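Side-chain contacts in farnesyl diphosphate synthase (Rhodobacter capsulatus, PDB 3M0G), which probably catalyses the magnesium-dependent condensation of farnesyl diphosphate with isopentenyl diphosphate to give geranylgeranyl diphosphate and diphosphate: residues 12-17 / 41-46; 20-25 / 33-38; 134-139 / 183-188; 199-204 / 268-273. All coordinates share one frame; numbering follows the deposited sequence.

The four contacts tie together a largely helical subunit of the polyprenyl synthase family. Interactions 1 and 2 share helix 3-23, their centres about 13 Å apart, and are joined by Arg43 NH2, which lies 2.9 Å from Ala38 O in a probable hydrogen bond. Helix 44-55 then leads on to interaction 3, where Arg45 O packs against Ala186 CB. Interactions 3 and 4, centred about 16 Å apart, use the successive helices 168-194 and 199-219. Interactions 2 and 4 lie on opposite sides of the chain's centre, about 34 Å apart between centres. Interaction 1 contains Gly41, Lys42 and Arg43, the Gly-Lys-Arg of a family motif, probably at the isopentenyl diphosphate site, as in relatives; interactions 2 and 3 also touch the second subunit.

Interaction 1 (12-17 / 41-46); sequences DAVETA and GKRLRA. Unlike the reference sequence in segment 12-17: Ala13 (reference Gly), Thr16 (reference Ala).
Val14 and Ala46 mark the closest backbone approach, their CA atoms 7.5 Å apart, where helix 3-23 passes the start of helix 44-55. Arg43, the N-cap residue of helix 44-55, bridges most of this gap. Its side chain bends at chi2 (-55°) and brings the guanidinium group beside helix 3-23, where Val14 CG1 covers one face, 3.6 Å above the plane and displaced toward its rim. The other methyl of Val14, CG2, meets Ala46 CB at 3.9 Å. Glu15 comes to the guanidinium edge: its chain leaves anti to the backbone N and turns at chi2 (81°), setting OE1 2.7 Å from Arg43 NH2. This is a salt bridge, but its hydrogen bond is weak because it is bent (126°), and the carboxylate and guanidinium planes are strongly twisted against each other. A water closes the pair, accepting from Arg43 NE at 2.8 Å and donating to Glu15 OE1 at 3.2 Å. Glu15 OE1 also receives the Gly40 N-H, fixing the carboxylate to the loop ahead of Arg43. Gly41, Lys42 and Arg43 form the Gly-Lys-Arg that probably lies at the isopentenyl diphosphate site, as in relatives. Glu71 of helix 60-81 pairs with Arg43 NH1 through one carboxylate oxygen and takes the Ala46 N-H with the other. Arg45 packs on helices 60-81, 168-194 and 199-219, Leu44 on helices 199-219 and 275-285.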
loop_
_atom_site.group_PDB
_atom_site.type_symbol
_atom_site.label_atom_id
_atom_site.label_comp_id
_atom_site.label_asym_id
_atom_site.label_seq_id
_atom_site.Cartn_x
_atom_site.Cartn_y
_atom_site.Cartn_z
ATOM N N ASP B 12 23.135 -9.361 4.475
ATOM C CA ASP B 12 22.977 -10.545 5.327
ATOM C C ASP B 12 21.975 -10.318 6.455
ATOM O O ASP B 12 21.216 -11.217 6.810
ATOM C CB ASP B 12 24.311 -10.925 5.980
ATOM C CG ASP B 12 25.325 -11.494 5.002
ATOM O OD1 ASP B 12 24.967 -11.958 3.902
ATOM O OD2 ASP B 12 26.514 -11.492 5.364
ATOM N N ALA B 13 22.011 -9.122 7.036
ATOM C CA ALA B 13 21.136 -8.785 8.140
ATOM C C ALA B 13 19.716 -8.643 7.618
ATOM O O ALA B 13 18.781 -9.157 8.228
ATOM C CB ALA B 13 21.600 -7.510 8.814
ATOM N N VAL B 14 19.570 -7.978 6.470
ATOM C CA VAL B 14 18.249 -7.779 5.865
ATOM C C VAL B 14 17.618 -9.079 5.397
ATOM O O VAL B 14 16.432 -9.295 5.634
ATOM C CB VAL B 14 18.260 -6.745 4.728
ATOM C CG1 VAL B 14 16.877 -6.659 4.056
ATOM C CG2 VAL B 14 18.646 -5.387 5.266
ATOM N N GLU B 15 18.400 -9.940 4.745
ATOM C CA GLU B 15 17.896 -11.240 4.295
ATOM C C GLU B 15 17.293 -12.074 5.424
ATOM O O GLU B 15 16.235 -12.674 5.253
ATOM C CB GLU B 15 18.981 -12.031 3.548
ATOM C CG GLU B 15 18.494 -13.326 2.902
ATOM C CD GLU B 15 17.808 -13.122 1.553
ATOM O OE1 GLU B 15 17.322 -12.007 1.267
ATOM O OE2 GLU B 15 17.764 -14.097 0.771
ATOM N N THR B 16 17.965 -12.092 6.581
ATOM C CA THR B 16 17.527 -12.856 7.733
ATOM C C THR B 16 16.269 -12.245 8.330
ATOM O O THR B 16 15.293 -12.948 8.594
ATOM C CB THR B 16 18.642 -12.908 8.835
ATOM O OG1 THR B 16 19.880 -13.306 8.246
ATOM C CG2 THR B 16 18.278 -13.885 9.947
ATOM N N ALA B 17 16.308 -10.931 8.532
ATOM C CA ALA B 17 15.205 -10.200 9.128
ATOM C C ALA B 17 13.949 -10.278 8.261
ATOM O O ALA B 17 12.861 -10.531 8.783
ATOM C CB ALA B 17 15.602 -8.751 9.374
ATOM N N GLY B 41 18.899 -9.471 -3.787
ATOM C CA GLY B 41 19.058 -8.080 -4.204
ATOM C C GLY B 41 20.235 -7.433 -3.495
ATOM O O GLY B 41 20.659 -7.896 -2.428
ATOM N N LYS B 42 20.754 -6.357 -4.087
ATOM C CA LYS B 42 21.932 -5.671 -3.563
ATOM C C LYS B 42 21.612 -4.861 -2.301
ATOM O O LYS B 42 22.516 -4.499 -1.537
ATOM C CB LYS B 42 22.589 -4.802 -4.650
ATOM C CG LYS B 42 21.909 -3.463 -4.871
ATOM C CD LYS B 42 22.241 -2.809 -6.209
ATOM C CE LYS B 42 21.642 -1.405 -6.222
ATOM N NZ LYS B 42 20.959 -1.059 -7.487
ATOM N N ARG B 43 20.322 -4.598 -2.082
ATOM C CA ARG B 43 19.823 -3.960 -0.856
ATOM C C ARG B 43 20.248 -2.483 -0.723
ATOM O O ARG B 43 20.472 -2.016 0.394
ATOM C CB ARG B 43 20.239 -4.766 0.411
ATOM C CG ARG B 43 19.844 -6.258 0.445
ATOM C CD ARG B 43 18.322 -6.515 0.241
ATOM N NE ARG B 43 17.883 -7.832 0.734
ATOM C CZ ARG B 43 16.630 -8.300 0.672
ATOM N NH1 ARG B 43 15.646 -7.569 0.148
ATOM N NH2 ARG B 43 16.345 -9.510 1.149
ATOM N N LEU B 44 20.364 -1.760 -1.847
ATOM C CA LEU B 44 20.779 -0.328 -1.824
ATOM C C LEU B 44 19.933 0.518 -0.868
ATOM O O LEU B 44 20.456 1.276 -0.067
ATOM C CB LEU B 44 20.758 0.310 -3.230
ATOM C CG LEU B 44 21.029 1.830 -3.376
ATOM C CD1 LEU B 44 22.366 2.237 -2.792
ATOM C CD2 LEU B 44 20.907 2.295 -4.829
ATOM N N ARG B 45 18.621 0.365 -0.959
ATOM C CA ARG B 45 17.693 1.203 -0.216
ATOM C C ARG B 45 17.771 0.917 1.283
ATOM O O ARG B 45 17.905 1.837 2.097
ATOM C CB ARG B 45 16.295 1.033 -0.793
ATOM C CG ARG B 45 16.242 1.562 -2.225
ATOM C CD ARG B 45 15.011 1.067 -2.992
ATOM N NE ARG B 45 15.087 1.444 -4.403
ATOM C CZ ARG B 45 15.803 0.788 -5.325
ATOM N NH1 ARG B 45 16.527 -0.277 -5.001
ATOM N NH2 ARG B 45 15.809 1.212 -6.579
ATOM N N ALA B 46 17.734 -0.369 1.625
ATOM C CA ALA B 46 17.903 -0.821 2.996
ATOM C C ALA B 46 19.233 -0.292 3.540
ATOM O O ALA B 46 19.331 0.103 4.702
ATOM C CB ALA B 46 17.869 -2.319 3.045
HETATM O O HOH W 1 19.719 -9.842 1.313
#

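Interaction 2 (20-25 / 33-38); sequences AAIGRL and AMAYAA
Ile22 and Leu25 pack on Met34, Ala35 and Ala38 to close an N-terminal helical hairpin, in which the end of helix 3-23 turns back through a short loop and runs roughly antiparallel to helix 29-37. The backbones come closest at Ile22 and Ala35, whose CA atoms are 6.2 Å apart. Ile22 carries the contact with two branches. Its CG1 arm, extended at chi2 (168°), lays CD1 directly on the opposing helix, 3.8 Å from Ala35 CA and 3.7 Å from Ala38 CB, and also touches the carbonyl oxygen of Met34. The shorter branch, CG2, meets Ala35 CB at 3.9 Å. The small alanines probably allow this close approach. Beside it, Leu25 and Met34 cross at about a right angle. Met34, present as selenomethionine, is folded at chi3 (66°), and its terminal CE touches Leu25 CD1 at 3.7 Å. With no polar bond across the segments, apolar fit carries the join. An alanine at Ile22 would remove both touching methyls and is likely to open a gap between the helices, robbing Ala35 and Ala38 of their partner. Helix 104-121 covers the same core, with Leu117 against Ile22 and Ala113 against Met34. Ala146 of the second subunit packs on both Leu25 and Met34, placing this edge of the hairpin at the dimer interface, while Tyr36 meets Trp102 edge-to-face beyond helix 29-37.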
loop_
_atom_site.group_PDB
_atom_site.type_symbol
_atom_site.label_atom_id
_atom_site.label_comp_id
_atom_site.label_asym_id
_atom_site.label_seq_id
_atom_site.Cartn_x
_atom_site.Cartn_y
_atom_site.Cartn_z
ATOM N N ALA B 20 12.228 -13.726 8.417
ATOM C CA ALA B 20 11.470 -13.779 9.669
ATOM C C ALA B 20 10.156 -12.985 9.623
ATOM O O ALA B 20 9.110 -13.491 10.040
ATOM C CB ALA B 20 12.359 -13.327 10.859
ATOM N N ALA B 21 10.216 -11.754 9.109
ATOM C CA ALA B 21 9.057 -10.854 9.057
ATOM C C ALA B 21 7.902 -11.479 8.284
ATOM O O ALA B 21 6.755 -11.453 8.734
ATOM C CB ALA B 21 9.441 -9.514 8.438
ATOM N N ILE B 22 8.230 -12.052 7.130
ATOM C CA ILE B 22 7.251 -12.694 6.251
ATOM C C ILE B 22 6.812 -14.049 6.823
ATOM O O ILE B 22 5.685 -14.500 6.592
ATOM C CB ILE B 22 7.845 -12.858 4.813
ATOM C CG1 ILE B 22 7.936 -11.481 4.130
ATOM C CG2 ILE B 22 7.052 -13.845 3.999
ATOM C CD1 ILE B 22 8.746 -11.446 2.842
ATOM N N GLY B 23 7.718 -14.679 7.565
ATOM C CA GLY B 23 7.493 -15.999 8.158
ATOM C C GLY B 23 6.303 -16.085 9.098
ATOM O O GLY B 23 5.663 -17.133 9.190
ATOM N N ARG B 24 5.992 -14.991 9.791
ATOM C CA ARG B 24 4.891 -15.011 10.756
ATOM C C ARG B 24 3.509 -14.840 10.116
ATOM O O ARG B 24 2.494 -15.050 10.766
ATOM C CB ARG B 24 5.134 -14.038 11.920
ATOM C CG ARG B 24 5.336 -12.588 11.547
ATOM C CD ARG B 24 6.145 -11.876 12.625
ATOM N NE ARG B 24 7.575 -11.924 12.331
ATOM C CZ ARG B 24 8.482 -11.088 12.834
ATOM N NH1 ARG B 24 8.121 -10.131 13.684
ATOM N NH2 ARG B 24 9.762 -11.219 12.492
ATOM N N LEU B 25 3.481 -14.483 8.832
ATOM C CA LEU B 25 2.238 -14.454 8.055
ATOM C C LEU B 25 1.688 -15.881 7.867
ATOM O O LEU B 25 2.451 -16.840 7.946
ATOM C CB LEU B 25 2.489 -13.770 6.707
ATOM C CG LEU B 25 3.116 -12.355 6.738
ATOM C CD1 LEU B 25 3.401 -11.851 5.323
ATOM C CD2 LEU B 25 2.265 -11.340 7.506
ATOM N N ALA B 33 5.185 -16.676 -2.332
ATOM C CA ALA B 33 5.398 -15.697 -3.385
ATOM C C ALA B 33 6.039 -14.422 -2.840
ATOM O O ALA B 33 6.997 -13.905 -3.422
ATOM C CB ALA B 33 4.077 -15.391 -4.105
HETATM N N MSE B 34 5.515 -13.931 -1.718
HETATM C CA MSE B 34 6.057 -12.730 -1.066
HETATM C C MSE B 34 7.497 -12.988 -0.629
HETATM O O MSE B 34 8.396 -12.193 -0.908
HETATM C CB MSE B 34 5.221 -12.344 0.163
HETATM C CG MSE B 34 3.763 -12.035 -0.145
HETATM SE SE MSE B 34 2.692 -11.750 1.465
HETATM C CE MSE B 34 3.557 -10.110 2.091
ATOM N N ALA B 35 7.703 -14.110 0.056
ATOM C CA ALA B 35 9.026 -14.504 0.542
ATOM C C ALA B 35 10.027 -14.559 -0.618
ATOM O O ALA B 35 11.153 -14.045 -0.514
ATOM C CB ALA B 35 8.947 -15.855 1.266
ATOM N N TYR B 36 9.591 -15.154 -1.725
ATOM C CA TYR B 36 10.410 -15.295 -2.947
ATOM C C TYR B 36 10.770 -13.921 -3.528
ATOM O O TYR B 36 11.913 -13.680 -3.900
ATOM C CB TYR B 36 9.644 -16.146 -3.964
ATOM C CG TYR B 36 10.353 -16.448 -5.264
ATOM C CD1 TYR B 36 11.206 -17.550 -5.375
ATOM C CD2 TYR B 36 10.134 -15.658 -6.403
ATOM C CE1 TYR B 36 11.854 -17.833 -6.566
ATOM C CE2 TYR B 36 10.780 -15.936 -7.605
ATOM C CZ TYR B 36 11.632 -17.024 -7.675
ATOM O OH TYR B 36 12.264 -17.313 -8.854
ATOM N N ALA B 37 9.788 -13.016 -3.564
ATOM C CA ALA B 37 9.962 -11.679 -4.161
ATOM C C ALA B 37 10.891 -10.806 -3.342
ATOM O O ALA B 37 11.627 -9.991 -3.890
ATOM C CB ALA B 37 8.632 -11.002 -4.324
ATOM N N ALA B 38 10.870 -11.003 -2.031
ATOM C CA ALA B 38 11.673 -10.210 -1.113
ATOM C C ALA B 38 13.065 -10.781 -0.834
ATOM O O ALA B 38 13.825 -10.182 -0.090
ATOM C CB ALA B 38 10.895 -9.995 0.194
#

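Interaction 3 (134-139 / 183-188); sequences VALVAA and ISFAAQ
Gln188 NE2 donates to Ser184 OG at 2.7 Å, a bond bent to 137°, on the turn of helix 168-194 that carries Phe185 against Leu136 and Ala139. The same nitrogen makes a weaker bond to Ser184 O, and Gln188 OE1 accepts from Arg198, so the amide is fixed at both ends. Phe185, buried, is the residue that spans the gap. With CG anti to the backbone N (chi1 170°), its ring points across to helix 130-144 and presents one edge, CD1, CE1 and CZ, to it. At that edge CE1 is 3.3 Å from Leu136 O, an approach near the ring plane which would bring the weakly positive ring rim to a carbonyl oxygen. Ala139 CB also lies in the plane of the ring, 3.8 Å from CD1. The Leu136 side chain crosses that of Phe185 at about a right angle, and its CD1 reaches CZ at 3.6 Å. Within the two segments the backbones are nearest at Ala139 and Phe185, CA atoms 6.4 Å apart. A serine in place of Phe185 would lack the ring and would probably leave Leu136 and Ala139 facing a gap. Ile192, about two turns after Phe185, also touches Leu136 and Ala139, while Thr123 of the second subunit packs on Val134, Val137 and Ala138. The contact joins helices 130-144 and 168-194 of the all-alpha isoprenoid synthase fold, whose helices surround the active-site cavity.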
loop_
_atom_site.group_PDB
_atom_site.type_symbol
_atom_site.label_atom_id
_atom_site.label_comp_id
_atom_site.label_asym_id
_atom_site.label_seq_id
_atom_site.Cartn_x
_atom_site.Cartn_y
_atom_site.Cartn_z
ATOM N N VAL B 134 4.864 8.046 12.424
ATOM C CA VAL B 134 3.878 8.583 11.495
ATOM C C VAL B 134 4.561 9.425 10.409
ATOM O O VAL B 134 4.115 9.428 9.294
ATOM C CB VAL B 134 2.738 9.357 12.208
ATOM C CG1 VAL B 134 3.186 10.765 12.656
ATOM C CG2 VAL B 134 1.519 9.462 11.298
ATOM N N ALA B 135 5.631 10.139 10.751
ATOM C CA ALA B 135 6.389 10.895 9.746
ATOM C C ALA B 135 7.031 9.910 8.773
ATOM O O ALA B 135 7.206 10.223 7.597
ATOM C CB ALA B 135 7.442 11.773 10.414
ATOM N N LEU B 136 7.406 8.729 9.278
ATOM C CA LEU B 136 7.950 7.659 8.436
ATOM C C LEU B 136 6.910 7.142 7.413
ATOM O O LEU B 136 7.218 7.038 6.221
ATOM C CB LEU B 136 8.542 6.520 9.289
ATOM C CG LEU B 136 9.451 5.561 8.514
ATOM C CD1 LEU B 136 10.768 6.253 8.198
ATOM C CD2 LEU B 136 9.672 4.271 9.301
ATOM N N VAL B 137 5.686 6.859 7.878
ATOM C CA VAL B 137 4.556 6.433 7.027
ATOM C C VAL B 137 4.212 7.490 5.977
ATOM O O VAL B 137 4.025 7.150 4.802
ATOM C CB VAL B 137 3.266 6.078 7.875
ATOM C CG1 VAL B 137 2.032 5.811 6.987
ATOM C CG2 VAL B 137 3.537 4.895 8.796
ATOM N N ALA B 138 4.107 8.757 6.399
ATOM C CA ALA B 138 3.789 9.848 5.472
ATOM C C ALA B 138 4.851 9.938 4.374
ATOM O O ALA B 138 4.527 10.100 3.210
ATOM C CB ALA B 138 3.646 11.197 6.209
ATOM N N ALA B 139 6.113 9.801 4.761
ATOM C CA ALA B 139 7.226 9.913 3.832
ATOM C C ALA B 139 7.253 8.762 2.843
ATOM O O ALA B 139 7.538 8.982 1.678
ATOM C CB ALA B 139 8.562 10.021 4.595
ATOM N N ILE B 183 14.417 6.070 -3.331
ATOM C CA ILE B 183 15.784 6.267 -2.802
ATOM C C ILE B 183 15.845 7.429 -1.810
ATOM O O ILE B 183 16.632 7.383 -0.828
ATOM C CB ILE B 183 16.813 6.445 -3.953
ATOM C CG1 ILE B 183 17.194 5.075 -4.534
ATOM C CG2 ILE B 183 18.065 7.247 -3.499
ATOM C CD1 ILE B 183 17.347 5.066 -6.088
ATOM N N SER B 184 15.094 8.489 -2.105
ATOM C CA SER B 184 15.014 9.653 -1.226
ATOM C C SER B 184 14.322 9.304 0.092
ATOM O O SER B 184 14.749 9.752 1.176
ATOM C CB SER B 184 14.291 10.821 -1.902
ATOM O OG SER B 184 14.268 11.948 -1.018
ATOM N N PHE B 185 13.261 8.496 0.010
ATOM C CA PHE B 185 12.705 7.976 1.248
ATOM C C PHE B 185 13.782 7.286 2.072
ATOM O O PHE B 185 13.936 7.622 3.236
ATOM C CB PHE B 185 11.546 7.012 1.061
ATOM C CG PHE B 185 11.152 6.319 2.341
ATOM C CD1 PHE B 185 10.357 6.984 3.291
ATOM C CD2 PHE B 185 11.600 5.030 2.627
ATOM C CE1 PHE B 185 9.985 6.360 4.502
ATOM C CE2 PHE B 185 11.220 4.399 3.823
ATOM C CZ PHE B 185 10.407 5.074 4.763
ATOM N N ALA B 186 14.506 6.313 1.489
ATOM C CA ALA B 186 15.539 5.556 2.248
ATOM C C ALA B 186 16.583 6.456 2.891
ATOM O O ALA B 186 17.011 6.224 4.040
ATOM C CB ALA B 186 16.249 4.508 1.355
ATOM N N ALA B 187 17.011 7.467 2.139
ATOM C CA ALA B 187 18.064 8.364 2.576
ATOM C C ALA B 187 17.608 9.269 3.707
ATOM O O ALA B 187 18.382 9.606 4.575
ATOM C CB ALA B 187 18.574 9.187 1.405
ATOM N N GLN B 188 16.335 9.634 3.698
ATOM C CA GLN B 188 15.791 10.511 4.715
ATOM C C GLN B 188 15.368 9.758 5.962
ATOM O O GLN B 188 15.128 10.376 6.990
ATOM C CB GLN B 188 14.590 11.250 4.176
ATOM C CG GLN B 188 14.904 12.300 3.147
ATOM C CD GLN B 188 13.654 12.960 2.672
ATOM O OE1 GLN B 188 13.031 13.704 3.421
ATOM N NE2 GLN B 188 13.256 12.690 1.418
#

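Interaction 4 (199-204 / 268-273); sequences GPLTAY and APYGEA. Unlike the reference sequence in segment 199-204: Gly199 (reference Ala), Pro200 (reference Leu), Thr202 (reference Ala).
Tyr270 lies across the first turn of helix 199-219, its ring overlapping Pro200 and its hydroxyl end reaching Leu201. Ring atom CE2 meets Pro200 CB at 3.7 Å, and the two side chains cross at about a right angle. The phenol oxygen goes farther: OH is 3.5 Å from Leu201 CD1 and 3.7 Å from Leu201 CG, so the contact there is with the apolar leucine and not through a bond. Tyr270 CG lies anti to the carbonyl carbon (chi1 -56°), which turns the ring toward the helix. The tyrosine belongs to a 3-10 stretch in the loop between helices 249-265 and 275-285, and in this all-alpha isoprenoid synthase fold the loop lies against the N-terminal end of helix 199-219. Pro269 of the same loop adds a second touch, its CG 3.9 Å from Pro200 CG, the two rings meeting at a slant. Pro200 replaces a leucine of the reference sequence. Tyr270 also meets the ring of His56, the planes at about 80°, and packs on Ile55 of helix 44-55. Leu201 packs more deeply, against Leu277 of helix 275-285 and Ala191 of helix 168-194.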
loop_
_atom_site.group_PDB
_atom_site.type_symbol
_atom_site.label_atom_id
_atom_site.label_comp_id
_atom_site.label_asym_id
_atom_site.label_seq_id
_atom_site.Cartn_x
_atom_site.Cartn_y
_atom_site.Cartn_z
ATOM N N GLY B 199 16.878 17.989 5.173
ATOM C CA GLY B 199 17.446 18.743 4.045
ATOM C C GLY B 199 18.635 18.175 3.289
ATOM O O GLY B 199 18.534 17.946 2.085
ATOM N N PRO B 200 19.782 17.982 3.981
ATOM C CA PRO B 200 20.982 17.407 3.381
ATOM C C PRO B 200 20.805 16.015 2.793
ATOM O O PRO B 200 21.342 15.736 1.746
ATOM C CB PRO B 200 21.979 17.344 4.546
ATOM C CG PRO B 200 21.551 18.410 5.478
ATOM C CD PRO B 200 20.053 18.550 5.322
ATOM N N LEU B 201 20.081 15.140 3.468
ATOM C CA LEU B 201 19.866 13.811 2.934
ATOM C C LEU B 201 18.905 13.837 1.736
ATOM O O LEU B 201 19.083 13.063 0.789
ATOM C CB LEU B 201 19.385 12.850 4.015
ATOM C CG LEU B 201 20.515 12.433 4.969
ATOM C CD1 LEU B 201 19.940 11.980 6.289
ATOM C CD2 LEU B 201 21.343 11.325 4.312
ATOM N N THR B 202 17.943 14.761 1.747
ATOM C CA THR B 202 17.056 14.964 0.574
ATOM C C THR B 202 17.828 15.441 -0.677
ATOM O O THR B 202 17.557 15.003 -1.804
ATOM C CB THR B 202 15.900 15.947 0.912
ATOM O OG1 THR B 202 15.175 15.452 2.040
ATOM C CG2 THR B 202 14.929 16.103 -0.260
ATOM N N ALA B 203 18.801 16.321 -0.474
ATOM C CA ALA B 203 19.590 16.875 -1.574
ATOM C C ALA B 203 20.545 15.821 -2.135
ATOM O O ALA B 203 20.662 15.666 -3.351
ATOM C CB ALA B 203 20.350 18.143 -1.117
ATOM N N TYR B 204 21.237 15.136 -1.223
ATOM C CA TYR B 204 22.040 13.943 -1.497
ATOM C C TYR B 204 21.285 12.958 -2.386
ATOM O O TYR B 204 21.790 12.509 -3.416
ATOM C CB TYR B 204 22.440 13.275 -0.170
ATOM C CG TYR B 204 23.013 11.868 -0.285
ATOM C CD1 TYR B 204 24.346 11.652 -0.686
ATOM C CD2 TYR B 204 22.229 10.751 0.017
ATOM C CE1 TYR B 204 24.867 10.350 -0.796
ATOM C CE2 TYR B 204 22.741 9.446 -0.088
ATOM C CZ TYR B 204 24.051 9.252 -0.485
ATOM O OH TYR B 204 24.551 7.968 -0.587
ATOM N N ALA B 268 28.142 17.703 3.349
ATOM C CA ALA B 268 29.107 18.542 4.069
ATOM C C ALA B 268 28.740 18.869 5.528
ATOM O O ALA B 268 29.629 18.865 6.375
ATOM C CB ALA B 268 29.424 19.828 3.269
ATOM N N PRO B 269 27.441 19.121 5.841
ATOM C CA PRO B 269 27.071 19.346 7.253
ATOM C C PRO B 269 27.574 18.258 8.215
ATOM O O PRO B 269 28.042 18.575 9.312
ATOM C CB PRO B 269 25.538 19.342 7.221
ATOM C CG PRO B 269 25.190 19.794 5.864
ATOM C CD PRO B 269 26.289 19.342 4.940
ATOM N N TYR B 270 27.496 16.997 7.783
ATOM C CA TYR B 270 27.845 15.840 8.605
ATOM C C TYR B 270 29.352 15.574 8.770
ATOM O O TYR B 270 29.742 14.681 9.525
ATOM C CB TYR B 270 27.157 14.579 8.074
ATOM C CG TYR B 270 25.646 14.666 7.964
ATOM C CD1 TYR B 270 24.840 14.693 9.106
ATOM C CD2 TYR B 270 25.026 14.706 6.721
ATOM C CE1 TYR B 270 23.453 14.758 9.002
ATOM C CE2 TYR B 270 23.638 14.776 6.603
ATOM C CZ TYR B 270 22.862 14.804 7.753
ATOM O OH TYR B 270 21.491 14.861 7.645
ATOM N N GLY B 271 30.188 16.334 8.066
ATOM C CA GLY B 271 31.641 16.199 8.192
ATOM C C GLY B 271 32.183 14.851 7.752
ATOM O O GLY B 271 31.871 14.376 6.659
ATOM N N GLU B 272 33.018 14.240 8.595
ATOM C CA GLU B 272 33.634 12.946 8.257
ATOM C C GLU B 272 32.684 11.746 8.395
ATOM O O GLU B 272 32.947 10.670 7.847
ATOM C CB GLU B 272 34.923 12.710 9.056
ATOM C CG GLU B 272 36.078 13.631 8.676
ATOM C CD GLU B 272 36.572 13.447 7.239
ATOM O OE1 GLU B 272 36.360 12.367 6.637
ATOM O OE2 GLU B 272 37.191 14.399 6.714
ATOM N N ALA B 273 31.584 11.932 9.122
ATOM C CA ALA B 273 30.580 10.875 9.278
ATOM C C ALA B 273 29.825 10.547 7.973
ATOM O O ALA B 273 29.212 9.481 7.854
ATOM C CB ALA B 273 29.616 11.220 10.395
#